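Local coordinates for cellulase (Uncultured bacterium, PDB 3WX5), which hydrolyses internal beta-1,4-glucosidic bonds of cellulose, as an endoglucanase of glycoside hydrolase family 12, at residues A140-W145 and I181-T186; N157-V162 and W169-A174. All coordinates share one frame; numbering follows the deposited sequence.

Contact 1: A140-W145 and I181-T186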
# COMPACT_ATOMS: atom_id res chain seq x y z
N ALA A 140 -12.72 0.50 4.88
CA ALA A 140 -12.28 1.16 3.64
C ALA A 140 -10.84 0.80 3.33
O ALA A 140 -10.07 0.37 4.20
CB ALA A 140 -12.43 2.68 3.74
N GLU A 141 -10.50 0.96 2.06
CA GLU A 141 -9.15 0.82 1.58
C GLU A 141 -8.87 2.09 0.80
O GLU A 141 -9.65 2.46 -0.09
CB GLU A 141 -9.05 -0.39 0.64
CG GLU A 141 -7.69 -0.50 -0.09
CD GLU A 141 -7.66 -1.65 -1.10
OE1 GLU A 141 -8.72 -2.25 -1.40
OE2 GLU A 141 -6.56 -1.98 -1.58
N LEU A 142 -7.75 2.73 1.13
CA LEU A 142 -7.35 3.95 0.43
C LEU A 142 -6.01 3.72 -0.25
O LEU A 142 -5.02 3.39 0.40
CB LEU A 142 -7.29 5.13 1.41
CG LEU A 142 -7.07 6.52 0.82
CD1 LEU A 142 -7.52 7.63 1.82
CD2 LEU A 142 -5.61 6.72 0.43
N MET A 143 -6.02 3.79 -1.57
CA MET A 143 -4.80 3.59 -2.34
C MET A 143 -4.29 4.93 -2.88
O MET A 143 -5.07 5.82 -3.22
CB MET A 143 -5.04 2.66 -3.53
CG MET A 143 -5.65 1.30 -3.19
SD MET A 143 -5.18 0.05 -4.45
CE MET A 143 -3.46 -0.34 -4.03
N ILE A 144 -2.98 4.99 -3.11
CA ILE A 144 -2.36 6.17 -3.73
C ILE A 144 -1.40 5.65 -4.77
O ILE A 144 -0.37 5.07 -4.41
CB ILE A 144 -1.58 7.00 -2.71
CG1 ILE A 144 -2.53 7.47 -1.60
CG2 ILE A 144 -0.97 8.23 -3.43
CD1 ILE A 144 -1.83 8.11 -0.39
N TRP A 145 -1.78 5.79 -6.04
CA TRP A 145 -1.03 5.20 -7.14
C TRP A 145 -0.02 6.24 -7.65
O TRP A 145 -0.41 7.33 -8.06
CB TRP A 145 -1.96 4.83 -8.31
CG TRP A 145 -2.92 3.65 -8.07
CD1 TRP A 145 -3.47 3.25 -6.87
CD2 TRP A 145 -3.43 2.76 -9.07
NE1 TRP A 145 -4.26 2.12 -7.07
CE2 TRP A 145 -4.29 1.84 -8.42
CE3 TRP A 145 -3.28 2.68 -10.47
CZ2 TRP A 145 -4.93 0.80 -9.10
CZ3 TRP A 145 -3.96 1.66 -11.17
CH2 TRP A 145 -4.79 0.75 -10.48
N ILE A 181 -11.15 3.56 -2.17
CA ILE A 181 -10.85 4.87 -2.74
C ILE A 181 -9.44 4.87 -3.28
O ILE A 181 -8.50 4.48 -2.59
CB ILE A 181 -10.94 6.03 -1.69
CG1 ILE A 181 -12.16 5.86 -0.76
CG2 ILE A 181 -11.05 7.36 -2.44
CD1 ILE A 181 -11.83 5.21 0.60
N ALA A 182 -9.27 5.22 -4.56
CA ALA A 182 -7.91 5.25 -5.11
C ALA A 182 -7.59 6.65 -5.62
O ALA A 182 -8.39 7.26 -6.35
CB ALA A 182 -7.78 4.25 -6.23
N TYR A 183 -6.41 7.14 -5.28
CA TYR A 183 -5.94 8.42 -5.83
C TYR A 183 -4.84 8.10 -6.80
O TYR A 183 -3.78 7.64 -6.40
CB TYR A 183 -5.40 9.33 -4.71
CG TYR A 183 -6.49 9.73 -3.73
CD1 TYR A 183 -6.84 8.89 -2.67
CD2 TYR A 183 -7.23 10.91 -3.92
CE1 TYR A 183 -7.89 9.23 -1.79
CE2 TYR A 183 -8.26 11.27 -3.02
CZ TYR A 183 -8.58 10.43 -1.97
OH TYR A 183 -9.66 10.70 -1.15
N ARG A 184 -5.06 8.37 -8.08
CA ARG A 184 -4.05 8.07 -9.08
C ARG A 184 -3.39 9.39 -9.48
O ARG A 184 -4.05 10.26 -10.04
CB ARG A 184 -4.70 7.43 -10.32
CG ARG A 184 -3.68 6.95 -11.35
CD ARG A 184 -4.34 6.46 -12.66
NE ARG A 184 -3.43 5.52 -13.30
CZ ARG A 184 -3.82 4.47 -14.03
NH1 ARG A 184 -5.12 4.31 -14.32
NH2 ARG A 184 -2.92 3.60 -14.46
N ARG A 185 -2.07 9.47 -9.35
CA ARG A 185 -1.39 10.76 -9.62
C ARG A 185 -1.58 11.07 -11.10
O ARG A 185 -1.59 10.15 -11.92
CB ARG A 185 0.11 10.65 -9.31
CG ARG A 185 0.73 12.00 -8.92
CD ARG A 185 2.19 11.79 -8.52
NE ARG A 185 2.81 13.00 -7.97
CZ ARG A 185 3.25 14.02 -8.70
NH1 ARG A 185 3.17 13.98 -10.04
NH2 ARG A 185 3.88 15.02 -8.09
N THR A 186 -1.80 12.34 -11.44
CA THR A 186 -2.09 12.71 -12.84
C THR A 186 -0.86 12.53 -13.72
O THR A 186 -0.98 12.38 -14.95
CB THR A 186 -2.62 14.17 -12.97
OG1 THR A 186 -1.69 15.06 -12.39
CG2 THR A 186 -3.96 14.33 -12.23
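L142 meets Y183 across two parallel strands, its CG 3.9 Å from ring atom CE1 while CD2 reaches both CD1 and CE1; the leucine comes to the ring at its edge. Ring atom CD1 of Y183 comes to 3.6 Å from M143 O, which lies in the ring plane at the edge. On the same face of the sheet, I181 CD1 touches A140 CB at 4.1 Å. The other face carries A182, whose CB rests on M143 CB at 4.2 Å and lies equally far from W145 NE1. This is a parallel pair within the mixed sheet of the family 12 beta-jelly-roll, a sandwich whose neighbouring strands are mostly antiparallel. Five backbone bonds tie it, alternating from E141 O to W145 O; the shortest runs from W145 N to Y183 O, 2.7 Å. W145 also gives its indole NE1 to M143 SD in a weak bond of 3.5 Å. Further along, CZ3 of the same indole lies 3.9 Å above the centre of the R184 guanidinium, the two planes 70° apart, so the ring presents its edge to a face of the cation. Outside partners take the polar ends: R184 NH2 donates to V152 O and its charge lies against W148, Y183 OH bonds D203, and E141 OE1 accepts from W178.

Contact 2: N157-V162 and W169-A174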
# COMPACT_ATOMS: atom_id res chain seq x y z
N ASN A 157 -15.27 3.65 -10.19
CA ASN A 157 -15.52 4.69 -11.18
C ASN A 157 -14.72 5.93 -10.81
O ASN A 157 -14.56 6.24 -9.62
CB ASN A 157 -16.99 5.10 -11.19
CG ASN A 157 -17.91 3.95 -11.50
OD1 ASN A 157 -18.74 3.57 -10.68
ND2 ASN A 157 -17.82 3.45 -12.72
N ARG A 158 -14.31 6.67 -11.82
CA ARG A 158 -13.66 7.97 -11.63
C ARG A 158 -14.71 8.97 -11.17
O ARG A 158 -15.72 9.18 -11.86
CB ARG A 158 -13.06 8.43 -12.96
CG ARG A 158 -12.66 9.91 -13.00
CD ARG A 158 -11.31 10.09 -12.35
NE ARG A 158 -10.74 11.44 -12.53
CZ ARG A 158 -9.95 11.79 -13.54
NH1 ARG A 158 -9.74 10.95 -14.55
NH2 ARG A 158 -9.39 13.00 -13.56
N VAL A 159 -14.48 9.62 -10.03
CA VAL A 159 -15.46 10.54 -9.48
C VAL A 159 -15.03 12.00 -9.42
O VAL A 159 -15.88 12.88 -9.24
CB VAL A 159 -15.99 10.09 -8.10
CG1 VAL A 159 -16.78 8.80 -8.24
CG2 VAL A 159 -14.84 9.95 -7.08
N ALA A 160 -13.72 12.25 -9.47
CA ALA A 160 -13.21 13.63 -9.27
C ALA A 160 -11.74 13.74 -9.64
O ALA A 160 -11.08 12.75 -9.93
CB ALA A 160 -13.41 14.09 -7.82
N THR A 161 -11.25 14.98 -9.66
CA THR A 161 -9.84 15.29 -9.75
C THR A 161 -9.57 16.30 -8.62
O THR A 161 -10.45 17.11 -8.28
CB THR A 161 -9.54 15.95 -11.11
OG1 THR A 161 -10.02 15.10 -12.16
CG2 THR A 161 -8.03 16.17 -11.30
N VAL A 162 -8.45 16.14 -7.93
CA VAL A 162 -8.25 16.89 -6.69
C VAL A 162 -6.76 17.28 -6.51
O VAL A 162 -5.88 16.52 -6.89
CB VAL A 162 -8.79 16.06 -5.48
CG1 VAL A 162 -7.98 14.75 -5.31
CG2 VAL A 162 -8.82 16.87 -4.20
N TRP A 169 -4.46 14.58 -8.44
CA TRP A 169 -4.88 13.17 -8.42
C TRP A 169 -6.28 12.98 -9.01
O TRP A 169 -7.19 13.74 -8.72
CB TRP A 169 -4.88 12.62 -6.98
CG TRP A 169 -3.63 13.03 -6.18
CD1 TRP A 169 -3.43 14.24 -5.54
CD2 TRP A 169 -2.42 12.27 -5.98
NE1 TRP A 169 -2.14 14.30 -5.04
CE2 TRP A 169 -1.51 13.10 -5.28
CE3 TRP A 169 -2.03 10.97 -6.32
CZ2 TRP A 169 -0.26 12.65 -4.86
CZ3 TRP A 169 -0.75 10.55 -5.97
CH2 TRP A 169 0.13 11.40 -5.25
N GLU A 170 -6.45 11.89 -9.75
CA GLU A 170 -7.77 11.31 -10.03
C GLU A 170 -8.32 10.62 -8.82
O GLU A 170 -7.59 9.86 -8.18
CB GLU A 170 -7.62 10.26 -11.14
CG GLU A 170 -6.94 10.80 -12.42
CD GLU A 170 -6.71 9.72 -13.44
OE1 GLU A 170 -7.19 8.60 -13.23
OE2 GLU A 170 -6.00 9.97 -14.45
N VAL A 171 -9.61 10.80 -8.53
CA VAL A 171 -10.23 10.09 -7.41
C VAL A 171 -11.16 9.01 -7.97
O VAL A 171 -11.99 9.30 -8.84
CB VAL A 171 -11.03 11.06 -6.50
CG1 VAL A 171 -11.50 10.35 -5.26
CG2 VAL A 171 -10.17 12.29 -6.10
N TRP A 172 -10.91 7.76 -7.57
CA TRP A 172 -11.72 6.60 -7.98
C TRP A 172 -12.39 6.00 -6.78
O TRP A 172 -11.79 5.97 -5.70
CB TRP A 172 -10.82 5.52 -8.60
CG TRP A 172 -10.21 5.96 -9.89
CD1 TRP A 172 -9.21 6.89 -10.07
CD2 TRP A 172 -10.60 5.53 -11.18
NE1 TRP A 172 -8.95 7.05 -11.43
CE2 TRP A 172 -9.78 6.21 -12.12
CE3 TRP A 172 -11.50 4.55 -11.64
CZ2 TRP A 172 -9.88 5.97 -13.50
CZ3 TRP A 172 -11.63 4.34 -13.00
CH2 TRP A 172 -10.81 5.04 -13.92
N PHE A 173 -13.64 5.53 -6.94
CA PHE A 173 -14.39 5.01 -5.79
C PHE A 173 -15.10 3.72 -6.19
O PHE A 173 -15.75 3.68 -7.24
CB PHE A 173 -15.44 6.03 -5.32
CG PHE A 173 -16.34 5.51 -4.22
CD1 PHE A 173 -15.79 5.13 -3.00
CD2 PHE A 173 -17.68 5.26 -4.45
CE1 PHE A 173 -16.58 4.59 -2.00
CE2 PHE A 173 -18.48 4.74 -3.45
CZ PHE A 173 -17.92 4.38 -2.23
N ALA A 174 -14.99 2.67 -5.37
CA ALA A 174 -15.90 1.53 -5.52
C ALA A 174 -16.58 1.23 -4.20
O ALA A 174 -15.93 1.11 -3.17
CB ALA A 174 -15.14 0.28 -6.00
O HOH W 1 -18.33 4.26 -7.85
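A beta hairpin brings 157-162 against 169-174, and a classic bulge interrupts its ladder where V159 and A160 both face V171. V171 O accepts V159 N at 2.8 Å and, weakly, A160 N. R158 packs CB over the face of the W172 six-membered ring, 4.0 Å from its centroid. The chi2 bend of R158 (82°) turns CD toward E170 CB; farther out, E170 CG sits above the centre of the guanidinium plane. The R158 guanidinium and E170 carboxylate stack with planes 6° apart; the long salt bridge between R158 NH1 and E170 OE1 is one of charges alone. Two bonds in the guanidinium plane fix its rotation, R158 NE to A160 O, which takes V171 N from the opposite face, and R158 NH2 to T161 OG1 (2.6 Å). W172 NE1 reaches the anti lone pair of E170 OE1 at 3.0 Å, in the ring plane. An alanine in place of W172 removes the ring under R158 CB and the N-H on E170 OE1, and would probably let the carboxylate turn and weaken its stack on the guanidinium. On the opposite face from R158 and W172, V162 CG1 presses tightly on V171 CG2 at 3.4 Å. The arrangement is that of a classic bulge in an antiparallel hairpin, here with 157-164 as the sheet's end strand.

Contacts 1 and 2 illustrate how one mixed sheet combines parallel and antiparallel pairing, their centres lying about 8 Å apart. Along the chain, strand 140-149 is followed by 157-164, 167-175 and 179-185, so both partners of contact 2 fall between those of contact 1. Strand 167-175 turns back into 179-185, its antiparallel neighbour, which on its other edge pairs parallel with 140-149; 179-185 thus sits between the hairpin and 140-149. The sheet is continuous here: W172 N and E170 N probably bond to A182 O and R184 O, and W169 packs on I144 and R185. Contact 1 is buried, its centre about 9 Å from the chain's centre, whereas that of contact 2 lies about 17 Å away, at the surface.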